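Local coordinates for DNA ligase D 3'-phosphoesterase domain-containing protein (Methanocella paludicola, PDB 5DMP), which probably hydrolyses phosphate mono- and diesters at DNA 3' ends as an archaeal phosphoesterase of non-homologous end-joining repair, at residues 7-12 / 72-77; 42-47 / 133-138. All coordinates share one frame; numbering follows the deposited sequence.

Contact 1 of 2, residues 7-12 / 72-77. With VN4 (oxido(dioxo)vanadium), chain J.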
loop_
_atom_site.group_PDB
_atom_site.type_symbol
_atom_site.label_atom_id
_atom_site.label_comp_id
_atom_site.label_asym_id
_atom_site.label_seq_id
_atom_site.Cartn_x
_atom_site.Cartn_y
_atom_site.Cartn_z
ATOM N N VAL A 7 -2.372 -4.748 -2.417
ATOM C CA VAL A 7 -1.024 -5.341 -2.401
ATOM C C VAL A 7 -0.018 -4.261 -1.997
ATOM O O VAL A 7 -0.211 -3.064 -2.292
ATOM C CB VAL A 7 -0.684 -5.911 -3.826
ATOM C CG1 VAL A 7 -0.816 -4.824 -4.919
ATOM C CG2 VAL A 7 0.709 -6.616 -3.829
ATOM N N ILE A 8 1.055 -4.675 -1.331
ATOM C CA ILE A 8 2.206 -3.827 -1.151
ATOM C C ILE A 8 3.393 -4.615 -1.682
ATOM O O ILE A 8 3.646 -5.791 -1.257
ATOM C CB ILE A 8 2.472 -3.519 0.367
ATOM C CG1 ILE A 8 1.330 -2.562 0.882
ATOM C CG2 ILE A 8 3.885 -2.879 0.483
ATOM C CD1 ILE A 8 1.358 -2.177 2.400
ATOM N N GLN A 9 4.147 -3.971 -2.557
ATOM C CA GLN A 9 5.411 -4.581 -3.001
ATOM C C GLN A 9 6.542 -3.806 -2.343
ATOM O O GLN A 9 6.497 -2.570 -2.272
ATOM C CB GLN A 9 5.506 -4.540 -4.503
ATOM C CG GLN A 9 4.701 -5.718 -5.120
ATOM C CD GLN A 9 4.127 -5.439 -6.477
ATOM O OE1 GLN A 9 3.523 -4.386 -6.750
ATOM N NE2 GLN A 9 4.239 -6.451 -7.367
ATOM N N LYS A 10 7.524 -4.542 -1.831
ATOM C CA LYS A 10 8.734 -3.903 -1.266
ATOM C C LYS A 10 9.715 -3.855 -2.428
ATOM O O LYS A 10 9.934 -4.862 -3.167
ATOM C CB LYS A 10 9.256 -4.713 -0.053
ATOM C CG LYS A 10 10.481 -4.049 0.618
ATOM C CD LYS A 10 10.875 -4.890 1.849
ATOM C CE LYS A 10 12.126 -4.290 2.556
ATOM N NZ LYS A 10 12.462 -5.218 3.682
ATOM N N HIS A 11 10.323 -2.673 -2.644
ATOM C CA HIS A 11 10.946 -2.434 -3.886
ATOM C C HIS A 11 12.322 -1.856 -3.629
ATOM O O HIS A 11 12.475 -0.735 -3.110
ATOM C CB HIS A 11 10.096 -1.481 -4.705
ATOM C CG HIS A 11 10.465 -1.464 -6.149
ATOM N ND1 HIS A 11 9.591 -1.060 -7.132
ATOM C CD2 HIS A 11 11.612 -1.808 -6.773
ATOM C CE1 HIS A 11 10.184 -1.181 -8.309
ATOM N NE2 HIS A 11 11.416 -1.617 -8.114
ATOM N N ASP A 12 13.324 -2.636 -3.940
ATOM C CA ASP A 12 14.695 -2.148 -3.791
ATOM C C ASP A 12 15.121 -1.585 -5.128
ATOM O O ASP A 12 15.543 -2.340 -6.007
ATOM C CB ASP A 12 15.612 -3.299 -3.368
ATOM C CG ASP A 12 16.941 -2.823 -2.821
ATOM O OD1 ASP A 12 17.073 -1.628 -2.462
ATOM O OD2 ASP A 12 17.842 -3.676 -2.722
ATOM N N GLY A 72 15.198 -2.697 -10.456
ATOM C CA GLY A 72 15.571 -3.259 -9.139
ATOM C C GLY A 72 14.792 -4.537 -8.790
ATOM O O GLY A 72 14.304 -5.263 -9.696
ATOM N N THR A 73 14.715 -4.823 -7.500
ATOM C CA THR A 73 14.133 -6.096 -7.016
ATOM C C THR A 73 12.786 -5.773 -6.432
ATOM O O THR A 73 12.662 -4.833 -5.696
ATOM C CB THR A 73 14.976 -6.698 -5.904
ATOM O OG1 THR A 73 16.317 -6.801 -6.373
ATOM C CG2 THR A 73 14.493 -8.121 -5.600
ATOM N N VAL A 74 11.789 -6.583 -6.776
ATOM C CA VAL A 74 10.424 -6.375 -6.346
ATOM C C VAL A 74 9.980 -7.606 -5.583
ATOM O O VAL A 74 10.061 -8.737 -6.106
ATOM C CB VAL A 74 9.489 -6.201 -7.549
ATOM C CG1 VAL A 74 8.028 -6.027 -7.109
ATOM C CG2 VAL A 74 9.987 -5.013 -8.400
ATOM N N MET A 75 9.527 -7.378 -4.360
ATOM C CA MET A 75 9.014 -8.428 -3.503
ATOM C C MET A 75 7.543 -8.192 -3.261
ATOM O O MET A 75 7.146 -7.049 -3.005
ATOM C CB MET A 75 9.733 -8.345 -2.138
ATOM C CG MET A 75 9.001 -9.153 -1.057
ATOM S SD MET A 75 9.658 -8.877 0.613
ATOM C CE MET A 75 11.356 -9.476 0.419
ATOM N N VAL A 76 6.720 -9.236 -3.270
ATOM C CA VAL A 76 5.321 -9.063 -2.904
ATOM C C VAL A 76 5.329 -9.173 -1.400
ATOM O O VAL A 76 5.467 -10.256 -0.819
ATOM C CB VAL A 76 4.367 -10.109 -3.564
ATOM C CG1 VAL A 76 2.946 -9.883 -3.034
ATOM C CG2 VAL A 76 4.401 -9.856 -5.094
ATOM N N TRP A 77 5.242 -8.011 -0.767
ATOM C CA TRP A 77 5.457 -7.880 0.652
ATOM C C TRP A 77 4.180 -8.153 1.464
ATOM O O TRP A 77 4.256 -8.691 2.566
ATOM C CB TRP A 77 6.140 -6.488 0.940
ATOM C CG TRP A 77 6.479 -6.260 2.415
ATOM C CD1 TRP A 77 7.690 -6.526 3.051
ATOM C CD2 TRP A 77 5.599 -5.686 3.432
ATOM N NE1 TRP A 77 7.597 -6.112 4.409
ATOM C CE2 TRP A 77 6.328 -5.651 4.657
ATOM C CE3 TRP A 77 4.265 -5.234 3.417
ATOM C CZ2 TRP A 77 5.757 -5.146 5.857
ATOM C CZ3 TRP A 77 3.681 -4.720 4.605
ATOM C CH2 TRP A 77 4.460 -4.705 5.823
HETATM V V VN4 J . 6.744 -0.554 -10.213
HETATM O O1 VN4 J . 6.423 -0.761 -12.093
HETATM O O2 VN4 J . 7.612 -2.162 -9.583
HETATM O O3 VN4 J . 6.231 1.021 -9.286
HETATM O O HOH W 1 10.133 -5.024 5.567
HETATM O O HOH W 2 17.798 -6.295 -4.147
#
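H11 and V74 form a non-hydrogen-bonded pair of the antiparallel sheet, between strands 5-12 and 72-84. Methyl CG2 of V74 stands over one face of the imidazole, 3.8 Å from the H11 ring centroid and 15° off its normal, which defines a CH-pi contact. With CG anti to the backbone N (chi1 -164°), H11 carries its ring into the ligand pocket, where CE1 lies 3.0 Å from O2 of the bound oxido(dioxo)vanadium and the side chain comes within about 3 Å of a magnesium ion. D19 OD2 is hydrogen-bonded to H11 ND1 and the ring of H17 stacks on the imidazole, which together limit rotation of the H11 ring. An alanine in place of H11 would probably leave D19 OD2 without its imidazole partner and open a gap beside V74 CG2. On the same face, Q9 sets NE2 3.8 Å from V74 CG1, while its amide is held by R21, Y57 and F60. The backbone bond from M75 N to K10 O is short (2.8 Å) and nearly straight (166°). The indole of W77 meets I8 CG2 at CE3 (3.8 Å) and, through W77 CD1, CD of the extended K10 chain. One water accepts from both K10 NZ and W77 NE1, 3.0 Å from each.

Contact 2 of 2, residues 42-47 / 133-138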
loop_
_atom_site.group_PDB
_atom_site.type_symbol
_atom_site.label_atom_id
_atom_site.label_comp_id
_atom_site.label_asym_id
_atom_site.label_seq_id
_atom_site.Cartn_x
_atom_site.Cartn_y
_atom_site.Cartn_z
ATOM N N LYS A 42 -0.501 7.286 15.036
ATOM C CA LYS A 42 0.177 8.599 15.168
ATOM C C LYS A 42 1.260 8.843 14.094
ATOM O O LYS A 42 1.812 9.954 13.960
ATOM C CB LYS A 42 0.795 8.689 16.588
ATOM C CG LYS A 42 -0.237 8.747 17.686
ATOM C CD LYS A 42 0.372 9.341 18.943
ATOM C CE LYS A 42 0.924 8.255 19.840
ATOM N NZ LYS A 42 2.127 7.536 19.343
ATOM N N VAL A 43 1.620 7.821 13.321
ATOM C CA VAL A 43 2.672 7.991 12.374
ATOM C C VAL A 43 2.065 8.357 11.019
ATOM O O VAL A 43 1.141 7.686 10.529
ATOM C CB VAL A 43 3.546 6.724 12.347
ATOM C CG1 VAL A 43 4.544 6.743 11.181
ATOM C CG2 VAL A 43 4.289 6.608 13.694
ATOM N N LYS A 44 2.555 9.456 10.435
ATOM C CA LYS A 44 2.063 9.860 9.133
ATOM C C LYS A 44 3.085 9.382 8.139
ATOM O O LYS A 44 4.253 9.787 8.211
ATOM C CB LYS A 44 1.971 11.404 9.023
ATOM C CG LYS A 44 0.860 12.033 9.851
ATOM C CD LYS A 44 -0.517 11.588 9.367
ATOM C CE LYS A 44 -1.625 12.436 10.005
ATOM N NZ LYS A 44 -1.550 12.448 11.506
ATOM N N ARG A 45 2.657 8.575 7.174
ATOM C CA ARG A 45 3.595 8.206 6.111
ATOM C C ARG A 45 3.251 8.986 4.840
ATOM O O ARG A 45 2.067 9.302 4.593
ATOM C CB ARG A 45 3.456 6.709 5.819
ATOM C CG ARG A 45 4.035 5.854 6.911
ATOM C CD ARG A 45 5.512 6.020 6.958
ATOM N NE ARG A 45 5.956 4.808 7.617
ATOM C CZ ARG A 45 6.774 4.737 8.643
ATOM N NH1 ARG A 45 7.296 5.848 9.151
ATOM N NH2 ARG A 45 7.085 3.528 9.110
ATOM N N LEU A 46 4.250 9.381 4.076
ATOM C CA LEU A 46 3.874 10.092 2.824
ATOM C C LEU A 46 3.744 9.041 1.690
ATOM O O LEU A 46 4.480 8.091 1.698
ATOM C CB LEU A 46 4.948 11.078 2.455
ATOM C CG LEU A 46 5.152 12.150 3.592
ATOM C CD1 LEU A 46 6.196 13.139 3.087
ATOM C CD2 LEU A 46 3.895 12.828 4.081
ATOM N N ALA A 47 2.840 9.294 0.763
ATOM C CA ALA A 47 2.452 8.291 -0.272
ATOM C C ALA A 47 2.391 9.088 -1.558
ATOM O O ALA A 47 1.552 9.971 -1.721
ATOM C CB ALA A 47 1.067 7.680 0.040
ATOM N N LEU A 133 -1.161 11.484 2.418
ATOM C CA LEU A 133 -0.738 11.016 3.735
ATOM C C LEU A 133 -1.352 9.592 3.816
ATOM O O LEU A 133 -2.493 9.406 3.418
ATOM C CB LEU A 133 -1.461 11.835 4.801
ATOM C CG LEU A 133 -1.108 13.340 4.830
ATOM C CD1 LEU A 133 -1.940 13.978 5.941
ATOM C CD2 LEU A 133 0.398 13.416 5.030
ATOM N N PHE A 134 -0.593 8.628 4.348
ATOM C CA PHE A 134 -1.075 7.270 4.484
ATOM C C PHE A 134 -0.912 6.924 5.982
ATOM O O PHE A 134 0.204 6.998 6.510
ATOM C CB PHE A 134 -0.163 6.346 3.646
ATOM C CG PHE A 134 -0.389 4.855 3.839
ATOM C CD1 PHE A 134 -1.668 4.294 3.826
ATOM C CD2 PHE A 134 0.716 4.004 3.914
ATOM C CE1 PHE A 134 -1.855 2.911 3.944
ATOM C CE2 PHE A 134 0.557 2.627 4.021
ATOM C CZ PHE A 134 -0.743 2.063 4.046
ATOM N N PHE A 135 -1.993 6.575 6.642
ATOM C CA PHE A 135 -1.816 6.242 8.082
ATOM C C PHE A 135 -2.834 5.211 8.561
ATOM O O PHE A 135 -3.963 5.111 8.072
ATOM C CB PHE A 135 -1.817 7.561 8.973
ATOM C CG PHE A 135 -3.003 8.396 8.770
ATOM C CD1 PHE A 135 -4.164 8.199 9.559
ATOM C CD2 PHE A 135 -3.013 9.416 7.775
ATOM C CE1 PHE A 135 -5.301 8.996 9.378
ATOM C CE2 PHE A 135 -4.155 10.203 7.600
ATOM C CZ PHE A 135 -5.296 10.008 8.380
ATOM N N LYS A 136 -2.397 4.482 9.589
ATOM C CA LYS A 136 -3.334 3.638 10.350
ATOM C C LYS A 136 -4.395 4.519 10.981
ATOM O O LYS A 136 -4.098 5.582 11.560
ATOM C CB LYS A 136 -2.538 2.887 11.427
ATOM C CG LYS A 136 -3.424 2.046 12.430
ATOM C CD LYS A 136 -3.963 0.742 11.758
ATOM C CE LYS A 136 -5.183 0.206 12.575
ATOM N NZ LYS A 136 -6.454 1.012 12.425
ATOM N N MET A 137 -5.653 4.107 10.884
ATOM C CA MET A 137 -6.724 4.900 11.486
ATOM C C MET A 137 -6.765 4.626 13.022
ATOM O O MET A 137 -6.402 3.563 13.503
ATOM C CB MET A 137 -8.077 4.666 10.849
ATOM C CG MET A 137 -8.117 5.296 9.429
ATOM S SD MET A 137 -9.575 4.782 8.510
ATOM C CE MET A 137 -10.824 5.796 9.359
ATOM N N LYS A 138 -7.163 5.655 13.758
ATOM C CA LYS A 138 -7.098 5.594 15.205
ATOM C C LYS A 138 -8.146 4.575 15.722
ATOM O O LYS A 138 -9.292 4.536 15.278
ATOM C CB LYS A 138 -7.407 6.989 15.755
ATOM C CG LYS A 138 -7.581 7.025 17.283
ATOM C CD LYS A 138 -7.659 8.472 17.764
ATOM C CE LYS A 138 -7.548 8.555 19.294
ATOM N NZ LYS A 138 -7.264 9.962 19.699
HETATM O O HOH W 3 0.353 4.976 10.392
#
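The carbonyl oxygen of R45 receives the backbone N-H of F134 at 2.8 Å, with 160° at the hydrogen, and L133 CA makes a CA-H...O contact to the same oxygen. The return bond, from R45 N to F134 O, measures 3.0 Å, so R45 and F134 form a hydrogen-bonded pair of the antiparallel sheet, joining strands 45-53 and 132-136. The axes of the short strand segments are inclined at 135°, well short of antiparallel. Both side chains of this pair leave on one face, where A47 CB also meets F134 CB at 4.0 Å. V33 of strand 27-33 touches R45, A47 and F134, and L121 of strand 118-123 touches F134, which helps to cover A47 and F134. R45 itself turns its polar end away from the pair, and its NE is bonded to G36 O. L46 and L133 carry the other face as a non-hydrogen-bonded pair, meeting methyl to methyl, CD2 to CD2, at 3.7 Å. Beyond them K44 and F135 lie side by side. F135 places CG between its backbone N and carbonyl carbon (chi1 54°), and this turns the ring alongside the K44 chain; K44 CD approaches F135 CD2 to 3.7 Å, and CE stands over one face near the rim. K44 NZ is 5.1 Å from the F135 ring centroid, so any cation-pi attraction is at most weak. Where direct pairing ends, a water bridges V43 O and K136 N, the latter at 2.9 Å. The K136 side chain points elsewhere: its ammonium is shared between a salt bridge to E139 OE2, a bond to S118 O, and M137 O, which lies 2.8 Å from K136 NZ.

Overall arrangement
Both contacts pair strands of one antiparallel sheet, yet they lie on opposite sides of the chain's centre, with centres about 20 Å apart and nearest atoms about 5 Å apart without touching. They share no strand: strands 16-24 and 27-33 link strand 5-12 to strand 45-53. Contact 1 is the buried one, ten of its twelve touching residues being enclosed, and covers 598 Å² against 376 Å² in contact 2. It has five cross-strand backbone bonds and gives H11 and V74 to the ligand pocket. Contact 2 has two such bonds and gives way to loop at 42-44 and 137-138; the side chain of A47 is about 13 Å from the bound vanadium group, and its surface edge is lined by K44 and L46, both exposed.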